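Local coordinates for endo-beta-1,2-glucanase (Talaromyces funiculosus, PDB 6IMU), which probably hydrolyses internal beta-1,2-glucosidic bonds of beta-1,2-glucans, at residues E83-M88 with E305-L310; G298-S303 with F344-N349; G360-A365 with E377-T382. All coordinates share one frame; numbering follows the deposited sequence.

Contact 1 of 3, residues E83-M88 with E305-L310; sequences ESLQVM and ETWKVL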
loop_
_atom_site.group_PDB
_atom_site.type_symbol
_atom_site.label_atom_id
_atom_site.label_comp_id
_atom_site.label_asym_id
_atom_site.label_seq_id
_atom_site.Cartn_x
_atom_site.Cartn_y
_atom_site.Cartn_z
ATOM N N GLU A 83 -1.687 -3.098 -7.991
ATOM C CA GLU A 83 -1.743 -4.529 -8.231
ATOM C C GLU A 83 -1.432 -5.274 -6.923
ATOM O O GLU A 83 -2.095 -6.250 -6.607
ATOM C CB GLU A 83 -0.766 -4.920 -9.343
ATOM C CG GLU A 83 -1.183 -4.428 -10.715
ATOM C CD GLU A 83 -2.377 -5.162 -11.293
ATOM O OE1 GLU A 83 -2.252 -6.386 -11.524
ATOM O OE2 GLU A 83 -3.432 -4.522 -11.481
ATOM N N SER A 84 -0.424 -4.799 -6.180
ATOM C CA SER A 84 0.038 -5.444 -4.948
ATOM C C SER A 84 -1.079 -5.468 -3.897
ATOM O O SER A 84 -1.252 -6.465 -3.225
ATOM C CB SER A 84 1.304 -4.797 -4.426
ATOM O OG SER A 84 1.027 -3.588 -3.742
ATOM N N LEU A 85 -1.856 -4.382 -3.793
ATOM C CA LEU A 85 -2.983 -4.298 -2.840
ATOM C C LEU A 85 -4.067 -5.317 -3.214
ATOM O O LEU A 85 -4.589 -6.015 -2.346
ATOM C CB LEU A 85 -3.554 -2.874 -2.822
ATOM C CG LEU A 85 -2.622 -1.803 -2.256
ATOM C CD1 LEU A 85 -3.190 -0.410 -2.483
ATOM C CD2 LEU A 85 -2.358 -2.037 -0.780
ATOM N N GLN A 86 -4.384 -5.392 -4.509
ATOM C CA GLN A 86 -5.373 -6.324 -5.049
ATOM C C GLN A 86 -4.891 -7.761 -4.807
ATOM O O GLN A 86 -5.649 -8.602 -4.322
ATOM C CB GLN A 86 -5.588 -6.038 -6.535
ATOM C CG GLN A 86 -6.629 -6.916 -7.207
ATOM C CD GLN A 86 -6.652 -6.699 -8.703
ATOM O OE1 GLN A 86 -5.730 -6.124 -9.281
ATOM N NE2 GLN A 86 -7.719 -7.146 -9.345
ATOM N N VAL A 87 -3.624 -8.028 -5.142
ATOM C CA VAL A 87 -3.066 -9.370 -5.023
ATOM C C VAL A 87 -3.024 -9.783 -3.543
ATOM O O VAL A 87 -3.365 -10.907 -3.220
ATOM C CB VAL A 87 -1.691 -9.478 -5.712
ATOM C CG1 VAL A 87 -0.937 -10.744 -5.321
ATOM C CG2 VAL A 87 -1.842 -9.394 -7.225
ATOM N N MET A 88 -2.619 -8.878 -2.653
ATOM C CA MET A 88 -2.559 -9.188 -1.210
ATOM C C MET A 88 -3.948 -9.577 -0.695
ATOM O O MET A 88 -4.081 -10.512 0.089
ATOM C CB MET A 88 -2.026 -8.005 -0.402
ATOM C CG MET A 88 -0.524 -7.898 -0.448
ATOM S SD MET A 88 0.082 -6.443 0.451
ATOM C CE MET A 88 -0.379 -6.838 2.132
ATOM N N GLU A 305 4.689 5.405 3.721
ATOM C CA GLU A 305 6.114 5.043 3.784
ATOM C C GLU A 305 6.355 3.729 4.548
ATOM O O GLU A 305 7.417 3.137 4.413
ATOM C CB GLU A 305 6.904 6.175 4.455
ATOM C CG GLU A 305 6.913 7.461 3.649
ATOM C CD GLU A 305 7.284 8.726 4.410
ATOM O OE1 GLU A 305 7.945 8.616 5.473
ATOM O OE2 GLU A 305 6.910 9.829 3.932
ATOM N N THR A 306 5.381 3.301 5.363
ATOM C CA THR A 306 5.496 2.146 6.257
ATOM C C THR A 306 5.020 0.863 5.551
ATOM O O THR A 306 5.017 -0.200 6.157
ATOM C CB THR A 306 4.724 2.447 7.552
ATOM O OG1 THR A 306 5.330 3.601 8.138
ATOM C CG2 THR A 306 4.712 1.307 8.545
ATOM N N TRP A 307 4.655 0.963 4.264
ATOM C CA TRP A 307 3.971 -0.111 3.533
ATOM C C TRP A 307 4.704 -1.465 3.638
ATOM O O TRP A 307 4.046 -2.506 3.668
ATOM C CB TRP A 307 3.724 0.265 2.063
ATOM C CG TRP A 307 2.884 -0.800 1.437
ATOM C CD1 TRP A 307 3.290 -1.766 0.570
ATOM C CD2 TRP A 307 1.558 -1.172 1.854
ATOM N NE1 TRP A 307 2.260 -2.634 0.317
ATOM C CE2 TRP A 307 1.194 -2.312 1.112
ATOM C CE3 TRP A 307 0.636 -0.633 2.757
ATOM C CZ2 TRP A 307 -0.053 -2.915 1.236
ATOM C CZ3 TRP A 307 -0.600 -1.227 2.878
ATOM C CH2 TRP A 307 -0.943 -2.347 2.117
ATOM N N LYS A 308 6.043 -1.450 3.671
ATOM C CA LYS A 308 6.872 -2.679 3.603
ATOM C C LYS A 308 6.482 -3.685 4.698
ATOM O O LYS A 308 6.570 -4.895 4.481
ATOM C CB LYS A 308 8.365 -2.355 3.716
ATOM C CG LYS A 308 8.817 -1.852 5.081
ATOM C CD LYS A 308 10.216 -1.291 5.072
ATOM C CE LYS A 308 10.722 -0.967 6.456
ATOM N NZ LYS A 308 12.149 -0.580 6.428
ATOM N N VAL A 309 6.042 -3.192 5.858
ATOM C CA VAL A 309 5.772 -4.073 7.008
ATOM C C VAL A 309 4.543 -4.959 6.744
ATOM O O VAL A 309 4.341 -5.951 7.437
ATOM C CB VAL A 309 5.613 -3.279 8.315
ATOM C CG1 VAL A 309 6.830 -2.410 8.587
ATOM C CG2 VAL A 309 4.332 -2.459 8.342
ATOM N N LEU A 310 3.730 -4.620 5.737
ATOM C CA LEU A 310 2.594 -5.463 5.380
ATOM C C LEU A 310 2.990 -6.617 4.451
ATOM O O LEU A 310 2.182 -7.534 4.245
ATOM C CB LEU A 310 1.516 -4.580 4.762
ATOM C CG LEU A 310 0.758 -3.763 5.809
ATOM C CD1 LEU A 310 1.378 -2.387 5.976
ATOM C CD2 LEU A 310 -0.700 -3.669 5.455
#
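Trp-307 NE1 donates to Glu-311 OE2, while Ser-84 OG, 4.3 Å from that indole NE1, is bonded to Ser-81 O, so both polar groups are satisfied within a largely apolar contact. No hydrogen bond joins 83-88 to 305-310. Met-88 N donates to Ser-84 O at 2.8 Å, the helical bond that sets these two residues one turn apart, with Leu-85 beside them, on the helix face turned to Trp-307. With CG anti to the backbone N (chi1 -173°), the indole reaches out from its 3-10 turn to the helix. Met-88 runs past it in the opposite direction and makes an oblique Met-aromatic contact, SD 3.6 Å from Trp-307 CZ2. The bend at chi3 (65°) then turns CE to Leu-310, 4.0 Å from its CB. Leu-85 is a further neighbour of the indole. Replacing the indole by an alanine is likely to open a gap beside the Met-88 sulfur and take this N-H donor from Glu-311. Around this buried contact near the chain's centre, helix 163-181 brings Glu-168 against Ser-84 and Trp-307, helix 433-443 touches Leu-85, Met-88 and Trp-307, and helix 387-392 packs on Leu-310.

Contact 2 of 3, residues G298-S303 with F344-N349; sequences GYWFSS and FASINN. With NAG (2-acetamido-2-deoxy-beta-D-glucopyranose), chain E.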
loop_
_atom_site.group_PDB
_atom_site.type_symbol
_atom_site.label_atom_id
_atom_site.label_comp_id
_atom_site.label_asym_id
_atom_site.label_seq_id
_atom_site.Cartn_x
_atom_site.Cartn_y
_atom_site.Cartn_z
ATOM N N GLY A 298 11.216 9.807 8.798
ATOM C CA GLY A 298 10.455 9.536 7.593
ATOM C C GLY A 298 10.914 10.406 6.443
ATOM O O GLY A 298 11.732 11.308 6.629
ATOM N N TYR A 299 10.389 10.126 5.244
ATOM C CA TYR A 299 10.561 11.025 4.121
ATOM C C TYR A 299 9.703 12.271 4.386
ATOM O O TYR A 299 10.253 13.369 4.596
ATOM C CB TYR A 299 10.277 10.310 2.799
ATOM C CG TYR A 299 10.830 11.042 1.607
ATOM C CD1 TYR A 299 12.184 11.016 1.312
ATOM C CD2 TYR A 299 10.005 11.815 0.811
ATOM C CE1 TYR A 299 12.699 11.715 0.232
ATOM C CE2 TYR A 299 10.501 12.512 -0.278
ATOM C CZ TYR A 299 11.852 12.462 -0.570
ATOM O OH TYR A 299 12.329 13.161 -1.641
ATOM N N TRP A 300 8.373 12.088 4.430
ATOM C CA TRP A 300 7.445 13.098 4.995
ATOM C C TRP A 300 6.896 12.638 6.353
ATOM O O TRP A 300 6.277 13.422 7.074
ATOM C CB TRP A 300 6.291 13.393 4.031
ATOM C CG TRP A 300 6.718 13.865 2.676
ATOM C CD1 TRP A 300 7.220 15.092 2.355
ATOM C CD2 TRP A 300 6.653 13.122 1.448
ATOM N NE1 TRP A 300 7.493 15.154 1.018
ATOM C CE2 TRP A 300 7.152 13.964 0.434
ATOM C CE3 TRP A 300 6.242 11.826 1.111
ATOM C CZ2 TRP A 300 7.234 13.556 -0.896
ATOM C CZ3 TRP A 300 6.328 11.423 -0.206
ATOM C CH2 TRP A 300 6.813 12.280 -1.193
ATOM N N PHE A 301 7.137 11.365 6.694
ATOM C CA PHE A 301 6.390 10.633 7.728
ATOM C C PHE A 301 4.913 10.551 7.320
ATOM O O PHE A 301 4.020 10.582 8.162
ATOM C CB PHE A 301 6.592 11.254 9.113
ATOM C CG PHE A 301 6.670 10.238 10.220
ATOM C CD1 PHE A 301 5.525 9.810 10.868
ATOM C CD2 PHE A 301 7.889 9.679 10.584
ATOM C CE1 PHE A 301 5.597 8.857 11.871
ATOM C CE2 PHE A 301 7.957 8.726 11.586
ATOM C CZ PHE A 301 6.813 8.320 12.228
ATOM N N SER A 302 4.682 10.453 6.008
ATOM C CA SER A 302 3.432 9.955 5.457
ATOM C C SER A 302 3.284 8.476 5.828
ATOM O O SER A 302 4.253 7.716 5.761
ATOM C CB SER A 302 3.387 10.138 3.959
ATOM O OG SER A 302 2.469 9.231 3.360
ATOM N N SER A 303 2.060 8.071 6.183
ATOM C CA SER A 303 1.757 6.684 6.560
ATOM C C SER A 303 2.189 5.686 5.468
ATOM O O SER A 303 2.634 4.580 5.790
ATOM C CB SER A 303 0.300 6.521 6.871
ATOM O OG SER A 303 -0.052 7.262 8.025
ATOM N N PHE A 344 -2.131 11.988 8.444
ATOM C CA PHE A 344 -1.620 12.490 7.174
ATOM C C PHE A 344 -0.925 11.388 6.370
ATOM O O PHE A 344 -0.195 10.558 6.912
ATOM C CB PHE A 344 -0.650 13.647 7.420
ATOM C CG PHE A 344 -1.304 14.897 7.946
ATOM C CD1 PHE A 344 -2.131 15.658 7.131
ATOM C CD2 PHE A 344 -1.120 15.299 9.259
ATOM C CE1 PHE A 344 -2.748 16.803 7.612
ATOM C CE2 PHE A 344 -1.747 16.438 9.743
ATOM C CZ PHE A 344 -2.557 17.188 8.916
ATOM N N ALA A 345 -1.153 11.430 5.056
ATOM C CA ALA A 345 -0.469 10.590 4.100
ATOM C C ALA A 345 -0.629 11.200 2.705
ATOM O O ALA A 345 -1.575 11.944 2.455
ATOM C CB ALA A 345 -1.020 9.185 4.169
ATOM N N SER A 346 0.300 10.854 1.810
ATOM C CA SER A 346 0.228 11.210 0.403
ATOM C C SER A 346 -1.142 10.804 -0.148
ATOM O O SER A 346 -1.590 9.669 0.048
ATOM C CB SER A 346 1.347 10.565 -0.373
ATOM O OG SER A 346 2.607 10.886 0.194
ATOM N N ILE A 347 -1.798 11.735 -0.845
ATOM C CA ILE A 347 -3.215 11.611 -1.134
ATOM C C ILE A 347 -3.607 12.596 -2.243
ATOM O O ILE A 347 -2.988 13.655 -2.408
ATOM C CB ILE A 347 -4.033 11.852 0.153
ATOM C CG1 ILE A 347 -5.464 11.328 0.031
ATOM C CG2 ILE A 347 -4.005 13.323 0.551
ATOM C CD1 ILE A 347 -5.570 9.822 0.005
ATOM N N ASN A 348 -4.669 12.239 -2.970
ATOM C CA ASN A 348 -5.309 13.150 -3.904
ATOM C C ASN A 348 -5.934 14.311 -3.125
ATOM O O ASN A 348 -6.448 14.132 -2.014
ATOM C CB ASN A 348 -6.340 12.439 -4.783
ATOM C CG ASN A 348 -5.692 11.701 -5.934
ATOM O OD1 ASN A 348 -5.335 12.321 -6.927
ATOM N ND2 ASN A 348 -5.534 10.394 -5.807
ATOM N N ASN A 349 -5.857 15.499 -3.735
ATOM C CA ASN A 349 -6.429 16.734 -3.223
ATOM C C ASN A 349 -7.940 16.718 -3.481
ATOM O O ASN A 349 -8.453 15.809 -4.138
ATOM C CB ASN A 349 -5.781 17.947 -3.897
ATOM C CG ASN A 349 -5.812 19.207 -3.058
ATOM O OD1 ASN A 349 -6.504 19.276 -2.046
ATOM N ND2 ASN A 349 -5.052 20.206 -3.483
HETATM C C1 NAG E . -4.907 21.492 -2.848
HETATM C C2 NAG E . -3.678 22.177 -3.427
HETATM C C3 NAG E . -3.466 23.514 -2.728
HETATM C C4 NAG E . -4.693 24.399 -2.907
HETATM C C5 NAG E . -5.918 23.639 -2.420
HETATM C C6 NAG E . -7.195 24.430 -2.670
HETATM C C7 NAG E . -2.022 20.535 -4.276
HETATM C C8 NAG E . -0.679 19.911 -3.995
HETATM N N2 NAG E . -2.467 21.360 -3.327
HETATM O O3 NAG E . -2.310 24.140 -3.285
HETATM O O4 NAG E . -4.543 25.641 -2.187
HETATM O O5 NAG E . -6.031 22.359 -3.062
HETATM O O6 NAG E . -8.280 23.613 -2.210
HETATM O O7 NAG E . -2.632 20.324 -5.316
HETATM O O HOH W 1 1.398 10.460 9.228
#
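Ser-302 and Ala-345 bring the two backbones together, their CA atoms 4.2 Å apart, where 300-303 and 344-346 run at 102° to each other. Instead of pairing as strands they meet over a short crossing, at which Ser-303 N reaches Phe-344 O in a weak hydrogen bond of 3.4 Å. The same carbonyl takes a second hydrogen from a water, 2.8 Å from Phe-344 O, that also donates to Phe-301 O and so ties the two segments. Ser-302 supplies the stronger direct link: a chi1 of 157° swings OG away from its own N and over toward 344-346, where it accepts Ser-346 N at 3.1 Å in a fairly straight bond (163°), while His-304 N donates to the same oxygen. Ala-345, small enough for the tight crossing, sets CB 4.0 Å from Ser-303 CB. Ser-346 OG lies obliquely to the indole of Trp-300, 3.8 Å from CZ3, and bonds to Ser-363 O; Ser-303 OG bonds to Ser-385 O. Farther along, Asn-349 ND2 carries an N-linked NAG through C1. One serine hydroxyl, a weak backbone bond and a water thus together satisfy buried backbone N-H and C=O groups where strands do not pair.

Contact 3 of 3, residues G360-A365 with E377-T382; sequences GYISNA and ELDVIT. With NAG (2-acetamido-2-deoxy-beta-D-glucopyranose), chain E.
Ile-362, Asn-364 and Ala-365 carry the contact with 377-382, and the NAG on Asn-349 adjoins both segments. Gly-360 passes close to the sugar, CA 3.7 Å from NAG O7; a side chain there would run into that oxygen. Tyr-361 O lies 3.5 Å from NAG C8, the acetyl methyl. Ile-362 points at the second segment. Its CD1 packs tightly on Val-380 CG2 (3.5 Å), and its branched body crosses the Glu-377 chain at about a right angle, CG2 lying 3.9 Å from Glu-377 CB. Beyond that shared apolar flank, Glu-377, fully extended from a chi1 of -179°, carries its carboxylate out past Ile-362 to the sugar: NAG N2 donates to OE1 at 2.9 Å in a nearly straight bond (163°). Strand 357-362, the second arm of an antiparallel beta hairpin with 347-352, ends here, and the chain turns away through an inverse gamma turn centred on Asn-364. That turn presents Asn-364 O to Glu-377 N, a bond of 3.0 Å whose donor stands 31° out of the carbonyl plane. The side-chain amide of Asn-364 is set nearly perpendicular to the Glu-377 carboxylate, and its ND2 bonds to Ile-375 O. Ala-365 follows, compact enough for its CA to bring a C-H to Glu-377 O at 3.5 Å, while the Leu-378 methyl CD2 reaches round to the same CA.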
loop_
_atom_site.group_PDB
_atom_site.type_symbol
_atom_site.label_atom_id
_atom_site.label_comp_id
_atom_site.label_asym_id
_atom_site.label_seq_id
_atom_site.Cartn_x
_atom_site.Cartn_y
_atom_site.Cartn_z
ATOM N N GLY A 360 -5.409 18.300 -7.743
ATOM C CA GLY A 360 -4.008 17.859 -7.776
ATOM C C GLY A 360 -3.756 16.721 -6.798
ATOM O O GLY A 360 -4.694 16.191 -6.203
ATOM N N TYR A 361 -2.485 16.335 -6.658
ATOM C CA TYR A 361 -2.060 15.286 -5.722
ATOM C C TYR A 361 -1.114 15.891 -4.679
ATOM O O TYR A 361 -0.210 16.641 -5.022
ATOM C CB TYR A 361 -1.405 14.126 -6.471
ATOM C CG TYR A 361 -1.100 12.928 -5.610
ATOM C CD1 TYR A 361 -2.045 11.934 -5.402
ATOM C CD2 TYR A 361 0.134 12.797 -4.991
ATOM C CE1 TYR A 361 -1.769 10.834 -4.605
ATOM C CE2 TYR A 361 0.425 11.707 -4.192
ATOM C CZ TYR A 361 -0.528 10.720 -4.000
ATOM O OH TYR A 361 -0.238 9.647 -3.213
ATOM N N ILE A 362 -1.368 15.580 -3.402
ATOM C CA ILE A 362 -0.553 16.045 -2.275
ATOM C C ILE A 362 0.343 14.891 -1.817
ATOM O O ILE A 362 -0.105 14.029 -1.081
ATOM C CB ILE A 362 -1.418 16.573 -1.109
ATOM C CG1 ILE A 362 -2.444 17.613 -1.566
ATOM C CG2 ILE A 362 -0.526 17.128 -0.006
ATOM C CD1 ILE A 362 -3.597 17.806 -0.600
ATOM N N SER A 363 1.605 14.907 -2.262
ATOM C CA SER A 363 2.617 13.938 -1.851
ATOM C C SER A 363 3.100 14.225 -0.424
ATOM O O SER A 363 3.286 13.286 0.366
ATOM C CB SER A 363 3.787 13.932 -2.809
ATOM O OG SER A 363 3.391 13.460 -4.088
ATOM N N ASN A 364 3.310 15.517 -0.116
ATOM C CA ASN A 364 4.120 15.952 1.030
ATOM C C ASN A 364 3.237 16.211 2.265
ATOM O O ASN A 364 3.267 17.298 2.861
ATOM C CB ASN A 364 4.997 17.165 0.685
ATOM C CG ASN A 364 4.219 18.361 0.173
ATOM O OD1 ASN A 364 3.167 18.209 -0.446
ATOM N ND2 ASN A 364 4.733 19.552 0.428
ATOM N N ALA A 365 2.475 15.188 2.676
ATOM C CA ALA A 365 1.595 15.271 3.839
ATOM C C ALA A 365 2.028 14.224 4.869
ATOM O O ALA A 365 1.878 13.007 4.621
ATOM C CB ALA A 365 0.160 15.066 3.418
ATOM N N GLU A 377 2.333 20.146 3.084
ATOM C CA GLU A 377 0.945 20.586 3.031
ATOM C C GLU A 377 0.129 19.680 3.961
ATOM O O GLU A 377 0.110 18.441 3.771
ATOM C CB GLU A 377 0.420 20.529 1.593
ATOM C CG GLU A 377 -1.017 20.989 1.477
ATOM C CD GLU A 377 -1.623 21.021 0.081
ATOM O OE1 GLU A 377 -0.855 20.998 -0.913
ATOM O OE2 GLU A 377 -2.874 21.079 -0.008
ATOM N N LEU A 378 -0.537 20.305 4.943
ATOM C CA LEU A 378 -1.220 19.619 6.050
ATOM C C LEU A 378 -2.694 20.057 6.163
ATOM O O LEU A 378 -3.285 19.998 7.244
ATOM C CB LEU A 378 -0.466 19.943 7.344
ATOM C CG LEU A 378 0.974 19.434 7.424
ATOM C CD1 LEU A 378 1.603 19.825 8.754
ATOM C CD2 LEU A 378 1.031 17.921 7.229
ATOM N N ASP A 379 -3.305 20.455 5.046
ATOM C CA ASP A 379 -4.705 20.886 5.061
ATOM C C ASP A 379 -5.636 19.716 4.717
ATOM O O ASP A 379 -6.839 19.858 4.894
ATOM C CB ASP A 379 -4.954 22.087 4.141
ATOM C CG ASP A 379 -4.539 21.888 2.695
ATOM O OD1 ASP A 379 -3.911 20.858 2.392
ATOM O OD2 ASP A 379 -4.846 22.774 1.879
ATOM N N VAL A 380 -5.092 18.585 4.239
ATOM C CA VAL A 380 -5.900 17.431 3.779
ATOM C C VAL A 380 -5.499 16.166 4.554
ATOM O O VAL A 380 -4.320 15.816 4.618
ATOM C CB VAL A 380 -5.764 17.222 2.257
ATOM C CG1 VAL A 380 -6.426 15.929 1.790
ATOM C CG2 VAL A 380 -6.309 18.413 1.478
ATOM N N ILE A 381 -6.513 15.484 5.111
ATOM C CA ILE A 381 -6.370 14.252 5.905
ATOM C C ILE A 381 -7.082 13.123 5.159
ATOM O O ILE A 381 -7.936 13.381 4.312
ATOM C CB ILE A 381 -6.918 14.425 7.336
ATOM C CG1 ILE A 381 -8.332 15.018 7.339
ATOM C CG2 ILE A 381 -5.949 15.246 8.184
ATOM C CD1 ILE A 381 -9.027 14.970 8.676
ATOM N N THR A 382 -6.702 11.877 5.452
ATOM C CA THR A 382 -7.231 10.729 4.705
ATOM C C THR A 382 -7.393 9.531 5.627
ATOM O O THR A 382 -6.519 9.265 6.448
ATOM C CB THR A 382 -6.339 10.389 3.501
ATOM O OG1 THR A 382 -6.873 9.216 2.879
ATOM C CG2 THR A 382 -4.889 10.166 3.871
HETATM C C1 NAG E . -4.907 21.492 -2.848
HETATM C C2 NAG E . -3.678 22.177 -3.427
HETATM C C3 NAG E . -3.466 23.514 -2.728
HETATM C C4 NAG E . -4.693 24.399 -2.907
HETATM C C5 NAG E . -5.918 23.639 -2.420
HETATM C C6 NAG E . -7.195 24.430 -2.670
HETATM C C7 NAG E . -2.022 20.535 -4.276
HETATM C C8 NAG E . -0.679 19.911 -3.995
HETATM N N2 NAG E . -2.467 21.360 -3.327
HETATM O O3 NAG E . -2.310 24.140 -3.285
HETATM O O4 NAG E . -4.543 25.641 -2.187
HETATM O O5 NAG E . -6.031 22.359 -3.062
HETATM O O6 NAG E . -8.280 23.613 -2.210
HETATM O O7 NAG E . -2.632 20.324 -5.316
#

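Overall arrangement
Contact 1 lies deepest, its centre about 4 Å from the chain's centre, and joins helix 80-94 to a helical turn by apolar and sulfur-aromatic packing alone. Contact 2, centred about 12 Å from the chain's centre, is also buried but relies on polar groups and a water; contact 3, centred about 17 Å from it, is partly buried and mixes aliphatic packing, a backbone bond and a glycan amide held by a carboxylate. The loop after strand 290-296 serves both contact 1 and contact 2, and Glu-305 binds the backbone N of Tyr-299 and Trp-300. Contacts 2 and 3, their centres 7 Å apart, share the hairpin of strands 347-352 and 357-362 and the same NAG. Contacts 1 and 3 do not touch.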